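Local coordinates for protein alanine racemase (Enterococcus faecalis, PDB 3E6E) that belongs to the alanine racemase family, pairing an N-terminal TIM-barrel domain with a C-terminal domain rich in beta strands, and binds the ligand DCS, at residues G32-A37 with G218-Y223; A17-V22 with A55-A60. The protein carries 1 engineered substitution. One frame throughout, in Å; residues are numbered along the deposited sequence.

Both interactions lie in the N-terminal TIM-barrel domain, their centres about 13 Å apart. Interaction 1 pairs strands 34-38 and 220-223, the first and last of the eight parallel strands, and so closes the barrel; interaction 2 sets helix 15-28 against the C-terminal end of helix 48-56, on the outside. Their segments alternate along the chain: 17-22, 32-37, 55-60, 218-223. Strand 34-38 comes between the two helices in sequence and joins the contacts: as one half of interaction 1 it also packs on interaction 2, with A37 CB 3.5 Å from A55 CB and L35 reaching V22 and A60. The helices thus pack as an outer layer on the strand seam, which carries R222 into the ligand pocket.

Interaction 1: G32-A37 with G218-Y223; sequences GTALFA and GNMIRY. With DCS (D-[3-hydroxy-2-methyl-5-phosphonooxymethyl-pyridin-4-ylmethyl]-N,O-cycloserylamide), chain D.
The F36 ring has the sulfur of M220 over one face, a Met-aromatic contact with SD 3.8 Å from the ring centroid and 24° off its normal, while Y201 packs against this ring edge-to-face. A second planar group, the R222 guanidinium, presents its edge to DCS: NE donates to N1 at 3.0 Å, and NH2 adds a weak bond to the same atom. The R222 chain bends at chi2 and chi3 to arrive there, and NH1 is tied to T168 O and H203 ND1, which helps fix the group's rotation. L35 CD2 comes obliquely to the Y223 ring, 3.3 Å from Y223 CB. The backbones form a parallel strand pair. I221 is gripped through both its backbone polar atoms: its N donates to A34 O (2.9 Å), and its O accepts from F36 N (3.0 Å), each donor nearly along the C=O axis. A34 N to N219 O (2.8 Å) extends the pairing, and a weak bond from Y223 N to F36 O ends it. A34, F36, M220 and R222 share the face toward the barrel interior; L35, I221, A37 and Y223 face the outer helices, where branched L35 sets CD2 3.4 Å from I221 CG1. The Y223 hydroxyl bonds that of Y241. Because N1 takes an N-H from NE, and more weakly one from NH2, it acts as an acceptor, and the positive charge would probably disfavour its protonation.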
ATOM      1  N   GLY A  32      33.891 -17.578   0.525  1.00 53.18           N
ATOM      2  CA  GLY A  32      34.585 -17.320   1.769  1.00 50.75           C
ATOM      3  C   GLY A  32      33.683 -16.176   2.210  1.00 49.30           C
ATOM      4  O   GLY A  32      34.112 -15.266   2.928  1.00 50.10           O
ATOM      5  N   THR A  33      32.421 -16.229   1.782  1.00 45.50           N
ATOM      6  CA  THR A  33      31.462 -15.179   2.097  1.00 40.90           C
ATOM      7  C   THR A  33      30.091 -15.718   2.494  1.00 37.51           C
ATOM      8  O   THR A  33      29.709 -16.819   2.113  1.00 36.57           O
ATOM      9  CB  THR A  33      31.292 -14.255   0.888  1.00 40.81           C
ATOM     10  OG1 THR A  33      32.583 -13.829   0.434  1.00 42.04           O
ATOM     11  CG2 THR A  33      30.473 -13.041   1.259  1.00 41.66           C
ATOM     12  N   ALA A  34      29.354 -14.932   3.267  1.00 33.03           N
ATOM     13  CA  ALA A  34      28.027 -15.341   3.698  1.00 29.53           C
ATOM     14  C   ALA A  34      26.914 -14.507   3.049  1.00 27.62           C
ATOM     15  O   ALA A  34      27.064 -13.305   2.787  1.00 24.96           O
ATOM     16  CB  ALA A  34      27.922 -15.264   5.213  1.00 28.51           C
ATOM     17  N   LEU A  35      25.786 -15.161   2.806  1.00 25.97           N
ATOM     18  CA  LEU A  35      24.661 -14.494   2.185  1.00 24.74           C
ATOM     19  C   LEU A  35      23.559 -14.263   3.190  1.00 24.15           C
ATOM     20  O   LEU A  35      23.013 -15.204   3.765  1.00 25.05           O
ATOM     21  CB  LEU A  35      24.126 -15.332   1.022  1.00 25.20           C
ATOM     22  CG  LEU A  35      22.978 -14.750   0.190  1.00 26.10           C
ATOM     23  CD1 LEU A  35      21.712 -14.617   1.018  1.00 26.91           C
ATOM     24  CD2 LEU A  35      23.390 -13.400  -0.326  1.00 29.12           C
ATOM     25  N   PHE A  36      23.250 -12.998   3.423  1.00 22.10           N
ATOM     26  CA  PHE A  36      22.174 -12.674   4.324  1.00 22.22           C
ATOM     27  C   PHE A  36      21.051 -12.225   3.416  1.00 22.46           C
ATOM     28  O   PHE A  36      21.279 -11.502   2.436  1.00 22.49           O
ATOM     29  CB  PHE A  36      22.582 -11.564   5.299  1.00 22.58           C
ATOM     30  CG  PHE A  36      23.086 -12.073   6.624  1.00 22.46           C
ATOM     31  CD1 PHE A  36      24.009 -13.115   6.682  1.00 22.47           C
ATOM     32  CD2 PHE A  36      22.654 -11.502   7.814  1.00 23.52           C
ATOM     33  CE1 PHE A  36      24.491 -13.578   7.901  1.00 22.45           C
ATOM     34  CE2 PHE A  36      23.134 -11.961   9.042  1.00 22.15           C
ATOM     35  CZ  PHE A  36      24.053 -13.001   9.081  1.00 22.20           C
ATOM     36  N   ALA A  37      19.843 -12.683   3.729  1.00 22.07           N
ATOM     37  CA  ALA A  37      18.665 -12.339   2.949  1.00 21.22           C
ATOM     38  C   ALA A  37      17.822 -11.293   3.664  1.00 20.46           C
ATOM     39  O   ALA A  37      17.271 -11.545   4.734  1.00 19.36           O
ATOM     40  CB  ALA A  37      17.835 -13.593   2.684  1.00 21.55           C
ATOM     41  N   GLY A 218      34.807  -7.629   1.685  1.00 19.89           N
ATOM     42  CA  GLY A 218      33.700  -8.009   2.545  1.00 19.73           C
ATOM     43  C   GLY A 218      33.564  -9.511   2.647  1.00 21.37           C
ATOM     44  O   GLY A 218      34.036 -10.235   1.772  1.00 21.74           O
ATOM     45  N   ASN A 219      32.919  -9.991   3.706  1.00 22.44           N
ATOM     46  CA  ASN A 219      32.753 -11.428   3.888  1.00 24.71           C
ATOM     47  C   ASN A 219      31.284 -11.853   4.021  1.00 24.62           C
ATOM     48  O   ASN A 219      30.975 -12.992   4.373  1.00 23.63           O
ATOM     49  CB  ASN A 219      33.560 -11.911   5.106  1.00 25.52           C
ATOM     50  CG  ASN A 219      33.038 -11.359   6.412  1.00 28.18           C
ATOM     51  OD1 ASN A 219      31.830 -11.261   6.620  1.00 30.31           O
ATOM     52  ND2 ASN A 219      33.949 -11.010   7.312  1.00 29.85           N
ATOM     53  N   MET A 220      30.393 -10.915   3.735  1.00 25.41           N
ATOM     54  CA  MET A 220      28.956 -11.155   3.777  1.00 26.58           C
ATOM     55  C   MET A 220      28.225 -10.071   2.991  1.00 26.39           C
ATOM     56  O   MET A 220      28.563  -8.887   3.088  1.00 25.57           O
ATOM     57  CB  MET A 220      28.429 -11.154   5.212  1.00 27.41           C
ATOM     58  CG  MET A 220      26.921 -11.431   5.301  1.00 28.37           C
ATOM     59  SD  MET A 220      25.966 -10.142   6.145  1.00 30.09           S
ATOM     60  CE  MET A 220      25.546  -9.162   4.829  1.00 29.42           C
ATOM     61  N   ILE A 221      27.225 -10.468   2.214  1.00 25.52           N
ATOM     62  CA  ILE A 221      26.473  -9.480   1.457  1.00 25.29           C
ATOM     63  C   ILE A 221      25.024  -9.526   1.876  1.00 24.90           C
ATOM     64  O   ILE A 221      24.517 -10.575   2.286  1.00 25.99           O
ATOM     65  CB  ILE A 221      26.551  -9.722  -0.063  1.00 26.17           C
ATOM     66  CG1 ILE A 221      25.668 -10.908  -0.448  1.00 24.04           C
ATOM     67  CG2 ILE A 221      28.008  -9.968  -0.485  1.00 24.62           C
ATOM     68  CD1 ILE A 221      25.602 -11.122  -1.932  1.00 26.17           C
ATOM     69  N   ARG A 222      24.371  -8.373   1.795  1.00 24.00           N
ATOM     70  CA  ARG A 222      22.963  -8.251   2.148  1.00 22.82           C
ATOM     71  C   ARG A 222      22.096  -8.284   0.879  1.00 21.57           C
ATOM     72  O   ARG A 222      21.628  -7.260   0.406  1.00 19.79           O
ATOM     73  CB  ARG A 222      22.741  -6.945   2.908  1.00 23.49           C
ATOM     74  CG  ARG A 222      23.147  -6.988   4.381  1.00 23.94           C
ATOM     75  CD  ARG A 222      24.166  -5.922   4.680  1.00 25.18           C
ATOM     76  NE  ARG A 222      23.859  -4.698   3.951  1.00 25.33           N
ATOM     77  CZ  ARG A 222      24.663  -3.642   3.901  1.00 25.25           C
ATOM     78  NH1 ARG A 222      25.822  -3.658   4.548  1.00 27.20           N
ATOM     79  NH2 ARG A 222      24.325  -2.576   3.180  1.00 26.02           N
ATOM     80  N   TYR A 223      21.879  -9.483   0.350  1.00 22.08           N
ATOM     81  CA  TYR A 223      21.107  -9.671  -0.876  1.00 22.92           C
ATOM     82  C   TYR A 223      19.601  -9.385  -0.750  1.00 23.51           C
ATOM     83  O   TYR A 223      18.884 -10.093  -0.032  1.00 24.26           O
ATOM     84  CB  TYR A 223      21.303 -11.101  -1.382  1.00 21.39           C
ATOM     85  CG  TYR A 223      21.428 -11.218  -2.887  1.00 21.14           C
ATOM     86  CD1 TYR A 223      21.031 -12.375  -3.544  1.00 19.49           C
ATOM     87  CD2 TYR A 223      21.975 -10.183  -3.651  1.00 21.43           C
ATOM     88  CE1 TYR A 223      21.170 -12.504  -4.916  1.00 19.51           C
ATOM     89  CE2 TYR A 223      22.121 -10.308  -5.027  1.00 19.18           C
ATOM     90  CZ  TYR A 223      21.715 -11.474  -5.651  1.00 19.09           C
ATOM     91  OH  TYR A 223      21.860 -11.622  -7.015  1.00 20.52           O
TER
HETATM   92  N1  DCS D 372      21.368  -3.243   3.230  1.00 29.63           N
HETATM   93  C2  DCS D 372      20.738  -2.084   3.790  1.00 29.64           C
HETATM   94  C2A DCS D 372      21.381  -1.317   4.930  1.00 31.69           C
HETATM   95  C3  DCS D 372      19.515  -1.685   3.241  1.00 29.97           C
HETATM   96  O3  DCS D 372      18.853  -0.605   3.713  1.00 30.58           O
HETATM   97  C4  DCS D 372      18.951  -2.461   2.147  1.00 30.89           C
HETATM   98  C4A DCS D 372      17.629  -2.036   1.538  1.00 34.27           C
HETATM   99  C5  DCS D 372      19.680  -3.629   1.648  1.00 28.15           C
HETATM  100  C6  DCS D 372      20.859  -3.986   2.202  1.00 28.49           C
HETATM  101  C5A DCS D 372      19.182  -4.491   0.515  1.00 26.89           C
HETATM  102  O4P DCS D 372      19.203  -3.718  -0.688  1.00 27.14           O
HETATM  103  P   DCS D 372      18.759  -4.238  -2.126  1.00 25.04           P
HETATM  104  O1P DCS D 372      19.643  -5.338  -2.460  1.00 26.02           O
HETATM  105  O2P DCS D 372      17.360  -4.653  -2.067  1.00 24.66           O
HETATM  106  O3P DCS D 372      18.938  -3.137  -3.066  1.00 25.99           O
HETATM  107  N   DCS D 372      17.724  -0.615   1.013  1.00 37.03           N
HETATM  108  CA  DCS D 372      16.623   0.003   0.402  1.00 37.37           C
HETATM  109  C   DCS D 372      15.794   0.997   1.000  1.00 38.21           C
HETATM  110  O   DCS D 372      15.915   1.481   2.270  1.00 39.09           O
HETATM  111  ND  DCS D 372      14.894   1.373   0.124  1.00 37.84           N
HETATM  112  OG  DCS D 372      15.091   0.659  -1.040  1.00 37.75           O
HETATM  113  CB  DCS D 372      16.140  -0.173  -0.864  1.00 38.26           C

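Interaction 2: A17-V22 with A55-A60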
ATOM      1  N   ALA A  17      11.761 -19.970  -7.223  1.00 24.43           N
ATOM      2  CA  ALA A  17      12.548 -18.943  -7.897  1.00 22.87           C
ATOM      3  C   ALA A  17      13.452 -18.151  -6.939  1.00 21.97           C
ATOM      4  O   ALA A  17      14.608 -17.868  -7.275  1.00 21.79           O
ATOM      5  CB  ALA A  17      11.623 -17.997  -8.656  1.00 23.45           C
ATOM      6  N   ILE A  18      12.930 -17.789  -5.764  1.00 19.40           N
ATOM      7  CA  ILE A  18      13.717 -17.052  -4.767  1.00 18.47           C
ATOM      8  C   ILE A  18      14.940 -17.919  -4.377  1.00 19.38           C
ATOM      9  O   ILE A  18      16.077 -17.436  -4.311  1.00 19.35           O
ATOM     10  CB  ILE A  18      12.859 -16.727  -3.505  1.00 16.97           C
ATOM     11  CG1 ILE A  18      11.672 -15.852  -3.893  1.00 12.40           C
ATOM     12  CG2 ILE A  18      13.684 -15.991  -2.460  1.00 13.24           C
ATOM     13  CD1 ILE A  18      10.800 -15.520  -2.735  1.00 10.68           C
ATOM     14  N   THR A  19      14.689 -19.206  -4.147  1.00 19.06           N
ATOM     15  CA  THR A  19      15.733 -20.167  -3.806  1.00 20.29           C
ATOM     16  C   THR A  19      16.814 -20.154  -4.892  1.00 22.77           C
ATOM     17  O   THR A  19      18.012 -20.076  -4.617  1.00 24.21           O
ATOM     18  CB  THR A  19      15.178 -21.631  -3.753  1.00 18.50           C
ATOM     19  OG1 THR A  19      14.176 -21.755  -2.736  1.00 16.52           O
ATOM     20  CG2 THR A  19      16.308 -22.613  -3.475  1.00 19.26           C
ATOM     21  N   GLU A  20      16.368 -20.254  -6.137  1.00 24.86           N
ATOM     22  CA  GLU A  20      17.266 -20.296  -7.279  1.00 26.03           C
ATOM     23  C   GLU A  20      18.046 -19.004  -7.455  1.00 25.39           C
ATOM     24  O   GLU A  20      19.216 -19.027  -7.836  1.00 26.16           O
ATOM     25  CB  GLU A  20      16.457 -20.638  -8.536  1.00 28.45           C
ATOM     26  CG  GLU A  20      17.190 -20.469  -9.851  1.00 31.93           C
ATOM     27  CD  GLU A  20      16.304 -20.805 -11.045  1.00 36.21           C
ATOM     28  OE1 GLU A  20      16.672 -20.409 -12.182  1.00 37.14           O
ATOM     29  OE2 GLU A  20      15.246 -21.468 -10.840  1.00 34.16           O
ATOM     30  N   ASN A  21      17.410 -17.872  -7.183  1.00 24.81           N
ATOM     31  CA  ASN A  21      18.113 -16.604  -7.321  1.00 24.07           C
ATOM     32  C   ASN A  21      19.202 -16.571  -6.241  1.00 24.47           C
ATOM     33  O   ASN A  21      20.324 -16.092  -6.465  1.00 24.97           O
ATOM     34  CB  ASN A  21      17.145 -15.427  -7.140  1.00 21.27           C
ATOM     35  CG  ASN A  21      16.096 -15.346  -8.241  1.00 20.52           C
ATOM     36  OD1 ASN A  21      15.099 -14.636  -8.107  1.00 20.39           O
ATOM     37  ND2 ASN A  21      16.319 -16.065  -9.336  1.00 21.48           N
ATOM     38  N   VAL A  22      18.874 -17.104  -5.070  1.00 22.96           N
ATOM     39  CA  VAL A  22      19.831 -17.119  -3.977  1.00 23.90           C
ATOM     40  C   VAL A  22      20.988 -18.093  -4.196  1.00 24.27           C
ATOM     41  O   VAL A  22      22.130 -17.773  -3.877  1.00 23.63           O
ATOM     42  CB  VAL A  22      19.138 -17.438  -2.657  1.00 23.86           C
ATOM     43  CG1 VAL A  22      20.180 -17.597  -1.548  1.00 24.70           C
ATOM     44  CG2 VAL A  22      18.155 -16.320  -2.321  1.00 22.58           C
ATOM     45  N   ALA A  55      14.968 -18.479   0.978  1.00 21.25           N
ATOM     46  CA  ALA A  55      16.341 -18.005   0.893  1.00 22.35           C
ATOM     47  C   ALA A  55      17.233 -18.912   1.723  1.00 22.55           C
ATOM     48  O   ALA A  55      18.401 -19.085   1.420  1.00 22.07           O
ATOM     49  CB  ALA A  55      16.429 -16.566   1.404  1.00 23.02           C
ATOM     50  N   LYS A  56      16.679 -19.503   2.773  1.00 25.38           N
ATOM     51  CA  LYS A  56      17.475 -20.386   3.611  1.00 28.27           C
ATOM     52  C   LYS A  56      17.867 -21.640   2.821  1.00 28.72           C
ATOM     53  O   LYS A  56      19.053 -21.938   2.658  1.00 28.46           O
ATOM     54  CB  LYS A  56      16.705 -20.763   4.881  1.00 29.47           C
ATOM     55  CG  LYS A  56      17.580 -21.404   5.958  1.00 34.66           C
ATOM     56  CD  LYS A  56      16.786 -21.740   7.218  1.00 39.06           C
ATOM     57  CE  LYS A  56      15.660 -22.742   6.932  1.00 42.06           C
ATOM     58  NZ  LYS A  56      14.721 -22.893   8.093  1.00 43.20           N
ATOM     59  N   LYS A  57      16.875 -22.366   2.314  1.00 29.52           N
ATOM     60  CA  LYS A  57      17.153 -23.568   1.538  1.00 29.80           C
ATOM     61  C   LYS A  57      17.939 -23.222   0.294  1.00 28.55           C
ATOM     62  O   LYS A  57      18.418 -24.105  -0.412  1.00 29.77           O
ATOM     63  CB  LYS A  57      15.851 -24.288   1.168  1.00 33.49           C
ATOM     64  CG  LYS A  57      14.694 -23.376   0.781  1.00 37.51           C
ATOM     65  CD  LYS A  57      13.368 -24.137   0.785  1.00 39.36           C
ATOM     66  CE  LYS A  57      13.001 -24.600   2.194  1.00 41.04           C
ATOM     67  NZ  LYS A  57      11.760 -25.430   2.217  1.00 40.42           N
ATOM     68  N   GLY A  58      18.077 -21.928   0.031  1.00 27.22           N
ATOM     69  CA  GLY A  58      18.837 -21.480  -1.120  1.00 25.45           C
ATOM     70  C   GLY A  58      20.304 -21.283  -0.752  1.00 25.47           C
ATOM     71  O   GLY A  58      21.176 -21.223  -1.625  1.00 25.77           O
ATOM     72  N   GLY A  59      20.586 -21.176   0.544  1.00 24.46           N
ATOM     73  CA  GLY A  59      21.959 -21.004   0.970  1.00 23.48           C
ATOM     74  C   GLY A  59      22.163 -19.873   1.949  1.00 23.40           C
ATOM     75  O   GLY A  59      23.284 -19.643   2.399  1.00 26.42           O
ATOM     76  N   ALA A  60      21.095 -19.164   2.287  1.00 21.15           N
ATOM     77  CA  ALA A  60      21.199 -18.061   3.224  1.00 20.08           C
ATOM     78  C   ALA A  60      21.529 -18.580   4.623  1.00 21.45           C
ATOM     79  O   ALA A  60      21.141 -19.693   4.994  1.00 20.75           O
ATOM     80  CB  ALA A  60      19.902 -17.288   3.252  1.00 17.56           C
TER
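Helix 15-28 passes the C-terminal end of helix 48-56, the CA atoms of T19 and G58 coming within 4.3 Å, where the chain turns out through a Schellman motif with G59 at positive phi. Backbone bonds from A60 N to A55 O (2.8 Å) and from G59 N to K56 O close that turn. The close approach suits buried G58, where a CB would run into T19 O and crowd V22 CB; its bare CA receives the T19 methyl CG2 at 3.6 Å. That methyl stands anti to the backbone N, which leaves OG1 beside the backbone N, passing K57 CG and hydrogen-bonded to A54 O, one residue before 55-60. One turn on, V22 points at the other segment. Its CG1, anti to the backbone N (chi1 174°), lies against both A55 O and G58 O, 3.8 Å from each, while CG2 meets A55 CB at 4.1 Å. Small A55 suits this place, since its methyl also packs on A37 of the barrel. At the backbone angles of G59 a CB would be jammed against G58 O, so glycine fits here. No hydrogen bond joins the two segments themselves: the turn's bonds take up A55 O and K56 O, and the helices meet through methyl groups and close fit, with T19 to A54 as a polar tie alongside.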